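Local structure of adenylyltransferase and sulfurtransferase uba4 (Chaetomium thermophilum, 6YUB) at residues Glu13-Gln18 and Glu99-Pro104; Gln51-Ala56 and Glu221-Leu226. The protein probably activates and thiolates a ubiquitin-like sulfur carrier for tRNA wobble-uridine 2-thiolation and molybdenum cofactor biosynthesis. One frame throughout, in Å; residues are numbered along the deposited sequence.

Interaction 1 of 2, residues Glu13-Gln18 and Glu99-Pro104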
ATOM      1  N   GLU B  13       7.466  10.482 -27.871  1.00 36.72           N
ATOM      2  CA  GLU B  13       6.265   9.653 -27.900  1.00 35.74           C
ATOM      3  C   GLU B  13       6.188   8.744 -26.682  1.00 33.76           C
ATOM      4  O   GLU B  13       5.123   8.603 -26.070  1.00 32.68           O
ATOM      5  CB  GLU B  13       6.232   8.824 -29.189  1.00 34.90           C
ATOM      6  CG  GLU B  13       5.177   7.722 -29.219  1.00 35.28           C
ATOM      7  CD  GLU B  13       5.133   6.998 -30.561  1.00 40.41           C
ATOM      8  OE1 GLU B  13       5.738   7.515 -31.523  1.00 38.60           O
ATOM      9  OE2 GLU B  13       4.492   5.922 -30.657  1.00 37.94           O
ATOM     10  N   ARG B  14       7.303   8.116 -26.316  1.00 32.13           N
ATOM     11  CA  ARG B  14       7.290   7.147 -25.226  1.00 38.09           C
ATOM     12  C   ARG B  14       6.964   7.796 -23.886  1.00 29.48           C
ATOM     13  O   ARG B  14       6.289   7.176 -23.055  1.00 29.03           O
ATOM     14  CB  ARG B  14       8.646   6.424 -25.167  1.00 36.84           C
ATOM     15  CG  ARG B  14       8.744   5.331 -24.122  1.00 33.33           C
ATOM     16  CD  ARG B  14      10.070   4.571 -24.225  1.00 32.38           C
ATOM     17  NE  ARG B  14      10.004   3.460 -25.166  1.00 32.08           N
ATOM     18  CZ  ARG B  14       9.615   2.228 -24.845  1.00 31.08           C
ATOM     19  NH1 ARG B  14       9.259   1.936 -23.598  1.00 29.99           N
ATOM     20  NH2 ARG B  14       9.586   1.284 -25.769  1.00 32.24           N
ATOM     21  N   TYR B  15       7.403   9.036 -23.668  1.00 28.90           N
ATOM     22  CA  TYR B  15       7.256   9.704 -22.379  1.00 31.72           C
ATOM     23  C   TYR B  15       6.246  10.848 -22.405  1.00 34.64           C
ATOM     24  O   TYR B  15       6.186  11.630 -21.449  1.00 32.58           O
ATOM     25  CB  TYR B  15       8.611  10.240 -21.910  1.00 33.49           C
ATOM     26  CG  TYR B  15       9.707   9.198 -21.854  1.00 28.06           C
ATOM     27  CD1 TYR B  15       9.498   7.987 -21.215  1.00 30.45           C
ATOM     28  CD2 TYR B  15      10.934   9.421 -22.453  1.00 31.50           C
ATOM     29  CE1 TYR B  15      10.490   7.028 -21.164  1.00 32.58           C
ATOM     30  CE2 TYR B  15      11.939   8.463 -22.410  1.00 32.17           C
ATOM     31  CZ  TYR B  15      11.704   7.270 -21.764  1.00 29.91           C
ATOM     32  OH  TYR B  15      12.685   6.311 -21.715  1.00 31.41           O
ATOM     33  N   SER B  16       5.451  10.966 -23.471  1.00 32.44           N
ATOM     34  CA  SER B  16       4.562  12.114 -23.609  1.00 34.92           C
ATOM     35  C   SER B  16       3.555  12.197 -22.468  1.00 40.62           C
ATOM     36  O   SER B  16       3.238  13.293 -21.990  1.00 36.68           O
ATOM     37  CB  SER B  16       3.831  12.043 -24.952  1.00 31.57           C
ATOM     38  OG  SER B  16       3.174  10.791 -25.098  1.00 39.18           O
ATOM     39  N   ARG B  17       3.032  11.053 -22.021  1.00 34.48           N
ATOM     40  CA  ARG B  17       1.959  11.072 -21.036  1.00 38.99           C
ATOM     41  C   ARG B  17       2.442  11.528 -19.661  1.00 38.45           C
ATOM     42  O   ARG B  17       1.674  12.147 -18.914  1.00 36.88           O
ATOM     43  CB  ARG B  17       1.314   9.690 -20.936  1.00 50.39           C
ATOM     44  CG  ARG B  17       0.586   9.228 -22.196  1.00 65.80           C
ATOM     45  CD  ARG B  17      -0.626  10.100 -22.525  1.00 77.49           C
ATOM     46  NE  ARG B  17      -1.279  10.651 -21.337  1.00 84.48           N
ATOM     47  CZ  ARG B  17      -2.219  10.029 -20.628  1.00 90.68           C
ATOM     48  NH1 ARG B  17      -2.632   8.816 -20.970  1.00 94.06           N
ATOM     49  NH2 ARG B  17      -2.743  10.625 -19.568  1.00 92.24           N
ATOM     50  N   GLN B  18       3.695  11.240 -19.301  1.00 41.85           N
ATOM     51  CA  GLN B  18       4.184  11.620 -17.980  1.00 42.99           C
ATOM     52  C   GLN B  18       4.838  12.998 -17.963  1.00 34.03           C
ATOM     53  O   GLN B  18       4.860  13.649 -16.915  1.00 41.02           O
ATOM     54  CB  GLN B  18       5.169  10.570 -17.448  1.00 41.69           C
ATOM     55  CG  GLN B  18       6.509  10.498 -18.156  1.00 41.23           C
ATOM     56  CD  GLN B  18       7.487   9.564 -17.449  1.00 48.37           C
ATOM     57  OE1 GLN B  18       7.090   8.739 -16.626  1.00 47.67           O
ATOM     58  NE2 GLN B  18       8.770   9.696 -17.766  1.00 39.86           N
ATOM     59  N   GLU B  99      12.175  -5.555 -22.119  1.00 35.83           N
ATOM     60  CA  GLU B  99      10.860  -5.633 -22.739  1.00 38.86           C
ATOM     61  C   GLU B  99      10.065  -4.358 -22.500  1.00 38.65           C
ATOM     62  O   GLU B  99       9.436  -3.825 -23.426  1.00 34.15           O
ATOM     63  CB  GLU B  99      10.093  -6.841 -22.203  1.00 42.73           C
ATOM     64  CG  GLU B  99      10.621  -8.186 -22.681  1.00 41.86           C
ATOM     65  CD  GLU B  99       9.769  -9.346 -22.193  1.00 45.87           C
ATOM     66  OE1 GLU B  99       9.251  -9.270 -21.062  1.00 46.81           O
ATOM     67  OE2 GLU B  99       9.608 -10.330 -22.948  1.00 54.37           O
ATOM     68  N   ILE B 100      10.081  -3.852 -21.260  1.00 31.07           N
ATOM     69  CA  ILE B 100       9.315  -2.659 -20.924  1.00 25.25           C
ATOM     70  C   ILE B 100       9.849  -1.452 -21.683  1.00 28.15           C
ATOM     71  O   ILE B 100       9.084  -0.645 -22.230  1.00 25.08           O
ATOM     72  CB  ILE B 100       9.349  -2.416 -19.403  1.00 34.41           C
ATOM     73  CG1 ILE B 100       8.626  -3.543 -18.665  1.00 31.87           C
ATOM     74  CG2 ILE B 100       8.742  -1.051 -19.064  1.00 26.89           C
ATOM     75  CD1 ILE B 100       8.781  -3.473 -17.159  1.00 30.79           C
ATOM     76  N   ASN B 101      11.170  -1.302 -21.711  1.00 25.98           N
ATOM     77  CA  ASN B 101      11.808  -0.120 -22.271  1.00 29.73           C
ATOM     78  C   ASN B 101      13.260  -0.439 -22.605  1.00 33.11           C
ATOM     79  O   ASN B 101      14.086  -0.596 -21.695  1.00 24.86           O
ATOM     80  CB  ASN B 101      11.730   1.041 -21.279  1.00 35.09           C
ATOM     81  CG  ASN B 101      12.123   2.361 -21.897  1.00 33.82           C
ATOM     82  OD1 ASN B 101      12.603   2.411 -23.035  1.00 31.10           O
ATOM     83  ND2 ASN B 101      11.928   3.444 -21.151  1.00 30.57           N
ATOM     84  N   PRO B 102      13.610  -0.563 -23.888  1.00 32.10           N
ATOM     85  CA  PRO B 102      14.998  -0.872 -24.260  1.00 29.80           C
ATOM     86  C   PRO B 102      15.920   0.334 -24.373  1.00 33.07           C
ATOM     87  O   PRO B 102      17.085   0.156 -24.739  1.00 36.01           O
ATOM     88  CB  PRO B 102      14.829  -1.547 -25.634  1.00 33.62           C
ATOM     89  CG  PRO B 102      13.635  -0.852 -26.229  1.00 31.64           C
ATOM     90  CD  PRO B 102      12.710  -0.545 -25.063  1.00 33.07           C
ATOM     91  N   LEU B 103      15.447   1.537 -24.077  1.00 29.99           N
ATOM     92  CA  LEU B 103      16.270   2.727 -24.249  1.00 33.58           C
ATOM     93  C   LEU B 103      17.260   2.928 -23.100  1.00 33.22           C
ATOM     94  O   LEU B 103      18.379   3.403 -23.337  1.00 33.61           O
ATOM     95  CB  LEU B 103      15.380   3.966 -24.402  1.00 31.37           C
ATOM     96  CG  LEU B 103      14.401   3.930 -25.572  1.00 33.82           C
ATOM     97  CD1 LEU B 103      13.727   5.277 -25.760  1.00 37.61           C
ATOM     98  CD2 LEU B 103      15.094   3.505 -26.862  1.00 37.29           C
ATOM     99  N   PRO B 104      16.910   2.595 -21.859  1.00 31.98           N
ATOM    100  CA  PRO B 104      17.873   2.773 -20.764  1.00 31.18           C
ATOM    101  C   PRO B 104      19.010   1.766 -20.841  1.00 35.45           C
ATOM    102  O   PRO B 104      18.898   0.696 -21.441  1.00 37.93           O
ATOM    103  CB  PRO B 104      17.032   2.553 -19.496  1.00 27.35           C
ATOM    104  CG  PRO B 104      15.611   2.635 -19.932  1.00 31.58           C
ATOM    105  CD  PRO B 104      15.591   2.167 -21.359  1.00 33.44           C
TER
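R14 reaches from helix 9-19 to the C-terminal end of helix 89-100, where its NH1 donates to the carbonyl oxygen of I100 at 2.9 Å. The bond is moderately straight (151° at the hydrogen) and uses an in-plane lone pair of I100 O, which itself lies near the guanidinium plane. A bend at chi3 (-87°) turns NE out of the extended chain. The guanidinium and N101 amide planes are 13° apart, and N101 OD1 sits 3.2 Å above the guanidinium plane, toward its rim, without a hydrogen bond to NH1. OD1 accepts instead from the backbone N of L103, closing an Asx turn. N101 ND2 donates to Y15 OH at 3.0 Å, in the amide plane; its stronger partner is A54 O. The outer side is looser: the exposed P102 brings its CD to 3.7 Å from R14 NH2, which bonds a polar side chain of the other protein chain. R14 NE forms a salt bridge with E10. An alanine in place of R14 would probably leave I100 O without this donor and E10 without its mate. Chemically, a buried cation, probably balanced by E10, meets a helix C-terminus whose partial negative charge it is likely to offset.

Interaction 2 of 2, residues Gln51-Ala56 and Glu221-Leu226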
ATOM      1  N   GLN B  51      10.898  -2.130 -12.478  1.00 27.28           N
ATOM      2  CA  GLN B  51       9.919  -2.037 -13.559  1.00 32.73           C
ATOM      3  C   GLN B  51       9.494  -0.594 -13.803  1.00 27.70           C
ATOM      4  O   GLN B  51       9.421  -0.143 -14.950  1.00 24.40           O
ATOM      5  CB  GLN B  51       8.699  -2.905 -13.239  1.00 33.97           C
ATOM      6  CG  GLN B  51       8.912  -4.397 -13.478  1.00 35.87           C
ATOM      7  CD  GLN B  51       7.674  -5.217 -13.159  1.00 38.27           C
ATOM      8  OE1 GLN B  51       6.994  -5.716 -14.059  1.00 38.75           O
ATOM      9  NE2 GLN B  51       7.372  -5.356 -11.875  1.00 34.39           N
ATOM     10  N   TYR B  52       9.212   0.150 -12.731  1.00 32.05           N
ATOM     11  CA  TYR B  52       8.650   1.488 -12.889  1.00 29.91           C
ATOM     12  C   TYR B  52       9.717   2.540 -13.148  1.00 32.55           C
ATOM     13  O   TYR B  52       9.423   3.563 -13.780  1.00 30.07           O
ATOM     14  CB  TYR B  52       7.813   1.833 -11.658  1.00 25.23           C
ATOM     15  CG  TYR B  52       6.494   1.095 -11.648  1.00 26.65           C
ATOM     16  CD1 TYR B  52       5.385   1.607 -12.320  1.00 29.78           C
ATOM     17  CD2 TYR B  52       6.362  -0.125 -11.003  1.00 24.08           C
ATOM     18  CE1 TYR B  52       4.181   0.933 -12.327  1.00 23.78           C
ATOM     19  CE2 TYR B  52       5.164  -0.808 -11.007  1.00 25.08           C
ATOM     20  CZ  TYR B  52       4.077  -0.276 -11.672  1.00 28.07           C
ATOM     21  OH  TYR B  52       2.885  -0.959 -11.674  1.00 31.96           O
ATOM     22  N   LEU B  53      10.952   2.317 -12.691  1.00 27.99           N
ATOM     23  CA  LEU B  53      12.050   3.185 -13.107  1.00 28.93           C
ATOM     24  C   LEU B  53      12.422   2.940 -14.570  1.00 31.87           C
ATOM     25  O   LEU B  53      12.798   3.877 -15.286  1.00 29.32           O
ATOM     26  CB  LEU B  53      13.263   2.970 -12.202  1.00 35.55           C
ATOM     27  CG  LEU B  53      13.094   3.384 -10.737  1.00 41.01           C
ATOM     28  CD1 LEU B  53      14.296   2.959  -9.904  1.00 43.53           C
ATOM     29  CD2 LEU B  53      12.880   4.886 -10.621  1.00 38.56           C
ATOM     30  N   ALA B  54      12.320   1.695 -15.035  1.00 27.89           N
ATOM     31  CA  ALA B  54      12.576   1.412 -16.446  1.00 32.82           C
ATOM     32  C   ALA B  54      11.531   2.077 -17.333  1.00 29.74           C
ATOM     33  O   ALA B  54      11.869   2.808 -18.273  1.00 34.22           O
ATOM     34  CB  ALA B  54      12.601  -0.099 -16.683  1.00 25.65           C
ATOM     35  N   GLY B  55      10.249   1.845 -17.044  1.00 27.39           N
ATOM     36  CA  GLY B  55       9.198   2.464 -17.836  1.00 29.22           C
ATOM     37  C   GLY B  55       9.295   3.976 -17.876  1.00 27.63           C
ATOM     38  O   GLY B  55       9.024   4.593 -18.907  1.00 23.46           O
ATOM     39  N   ALA B  56       9.704   4.590 -16.755  1.00 28.70           N
ATOM     40  CA  ALA B  56       9.769   6.045 -16.655  1.00 32.14           C
ATOM     41  C   ALA B  56      10.954   6.639 -17.404  1.00 31.90           C
ATOM     42  O   ALA B  56      10.972   7.849 -17.658  1.00 27.09           O
ATOM     43  CB  ALA B  56       9.842   6.467 -15.179  1.00 33.80           C
ATOM     44  N   GLU B 221       9.741   7.403  -5.055  1.00 29.73           N
ATOM     45  CA  GLU B 221      10.604   8.324  -4.327  1.00 30.87           C
ATOM     46  C   GLU B 221      11.846   8.667  -5.136  1.00 29.84           C
ATOM     47  O   GLU B 221      12.240   9.840  -5.209  1.00 30.17           O
ATOM     48  CB  GLU B 221      10.985   7.732  -2.974  1.00 35.21           C
ATOM     49  CG  GLU B 221       9.823   7.637  -2.009  1.00 37.87           C
ATOM     50  CD  GLU B 221       9.099   8.966  -1.854  1.00 48.05           C
ATOM     51  OE1 GLU B 221       9.723   9.941  -1.385  1.00 39.71           O
ATOM     52  OE2 GLU B 221       7.901   9.031  -2.218  1.00 51.28           O
ATOM     53  N   ALA B 222      12.478   7.659  -5.751  1.00 37.37           N
ATOM     54  CA  ALA B 222      13.646   7.918  -6.585  1.00 33.40           C
ATOM     55  C   ALA B 222      13.313   8.900  -7.699  1.00 33.56           C
ATOM     56  O   ALA B 222      14.114   9.786  -8.017  1.00 31.83           O
ATOM     57  CB  ALA B 222      14.178   6.610  -7.168  1.00 39.58           C
ATOM     58  N   ILE B 223      12.133   8.753  -8.307  1.00 36.51           N
ATOM     59  CA  ILE B 223      11.710   9.676  -9.354  1.00 34.29           C
ATOM     60  C   ILE B 223      11.525  11.077  -8.786  1.00 30.92           C
ATOM     61  O   ILE B 223      11.950  12.066  -9.393  1.00 31.30           O
ATOM     62  CB  ILE B 223      10.426   9.155 -10.033  1.00 34.61           C
ATOM     63  CG1 ILE B 223      10.746   7.898 -10.850  1.00 36.32           C
ATOM     64  CG2 ILE B 223       9.807  10.227 -10.913  1.00 35.35           C
ATOM     65  CD1 ILE B 223       9.526   7.161 -11.379  1.00 36.89           C
ATOM     66  N   LYS B 224      10.892  11.185  -7.613  1.00 37.40           N
ATOM     67  CA  LYS B 224      10.757  12.485  -6.955  1.00 37.29           C
ATOM     68  C   LYS B 224      12.113  13.163  -6.788  1.00 33.70           C
ATOM     69  O   LYS B 224      12.288  14.340  -7.129  1.00 31.68           O
ATOM     70  CB  LYS B 224      10.104  12.329  -5.583  1.00 36.26           C
ATOM     71  CG  LYS B 224       8.609  12.086  -5.583  1.00 40.04           C
ATOM     72  CD  LYS B 224       8.112  12.058  -4.141  1.00 41.78           C
ATOM     73  CE  LYS B 224       6.756  11.399  -4.016  1.00 42.35           C
ATOM     74  NZ  LYS B 224       6.399  11.198  -2.582  1.00 47.50           N
ATOM     75  N   ILE B 225      13.089  12.423  -6.249  1.00 30.91           N
ATOM     76  CA  ILE B 225      14.394  13.004  -5.952  1.00 32.16           C
ATOM     77  C   ILE B 225      15.035  13.556  -7.218  1.00 34.91           C
ATOM     78  O   ILE B 225      15.513  14.696  -7.247  1.00 37.12           O
ATOM     79  CB  ILE B 225      15.301  11.958  -5.277  1.00 33.71           C
ATOM     80  CG1 ILE B 225      14.743  11.593  -3.899  1.00 35.52           C
ATOM     81  CG2 ILE B 225      16.727  12.484  -5.176  1.00 33.99           C
ATOM     82  CD1 ILE B 225      15.364  10.349  -3.292  1.00 37.36           C
ATOM     83  N   LEU B 226      15.048  12.755  -8.288  1.00 32.52           N
ATOM     84  CA  LEU B 226      15.739  13.151  -9.508  1.00 34.06           C
ATOM     85  C   LEU B 226      15.019  14.293 -10.215  1.00 38.13           C
ATOM     86  O   LEU B 226      15.663  15.214 -10.730  1.00 39.47           O
ATOM     87  CB  LEU B 226      15.876  11.946 -10.437  1.00 34.69           C
ATOM     88  CG  LEU B 226      16.775  10.819  -9.925  1.00 43.59           C
ATOM     89  CD1 LEU B 226      16.600   9.556 -10.764  1.00 36.16           C
ATOM     90  CD2 LEU B 226      18.233  11.262  -9.913  1.00 40.28           C
TER
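Y52 meets I223 through its flat peptide group and not through its ring: the carbonyl oxygen of Y52 lies 4.3 Å from I223 CD1, whereas the phenol ring leads away from helix segment 221-226. The ring packs instead beside V216 and A219, earlier on helix 208-228, and against backbone of the other chain in the assembly. The contact proper is aliphatic. L53 CD2 rests against I223 CG1 at 3.7 Å and touches A222 CB at 4.1 Å, so that a single methyl group bridges two successive residues of the facing helix. The first torsion of L53 (chi1 -66°) sets CG anti to the carbonyl carbon, and the branch end, CD2, comes nearest the facing helix. The L53 and I223 side chains run alongside one another with opposite senses. The tip of I223 reaches onward to A56, nearly one turn beyond L53, where CD1 comes within 3.9 Å of A56 CB. The small A56 and A222 side chains thus add to the contact made by the two larger ones. The helix segments run 40° apart in direction, with axes 10.8 Å apart at closest approach. Beneath them lie neighbouring parallel strands 36-40 and 127-130: L53 touches V37, I39 and L129, and A222 also touches L129. The contact therefore joins two helices over the sheet of the Rossmann-like ThiF-family domain. I223 also packs on an aromatic side chain of the other chain. No hydrogen bond spans the segments, so their direct contact rests on burial of apolar side chains.

How the interactions relate
Helix 46-56 joins the two contacts, whose centres lie 12 Å apart: its flank packs on 221-226 in interaction 2, and its C-terminal carbonyls face interaction 1. N101 ND2 lies 2.9 Å from A54 O, and Q18 NE2 lies 2.9 Å from A56 O, both probable hydrogen bonds. Y15 CE1 packs 3.6 Å from G55 O. The polar contact of 13-18 with 99-104 is thereby coupled to the apolar core beside the central sheet. Interaction 1 is away from the annotated sites. In interaction 2 the side chain of Y52 is about 12 Å from G44, a predicted ATP-binding residue just before this helix.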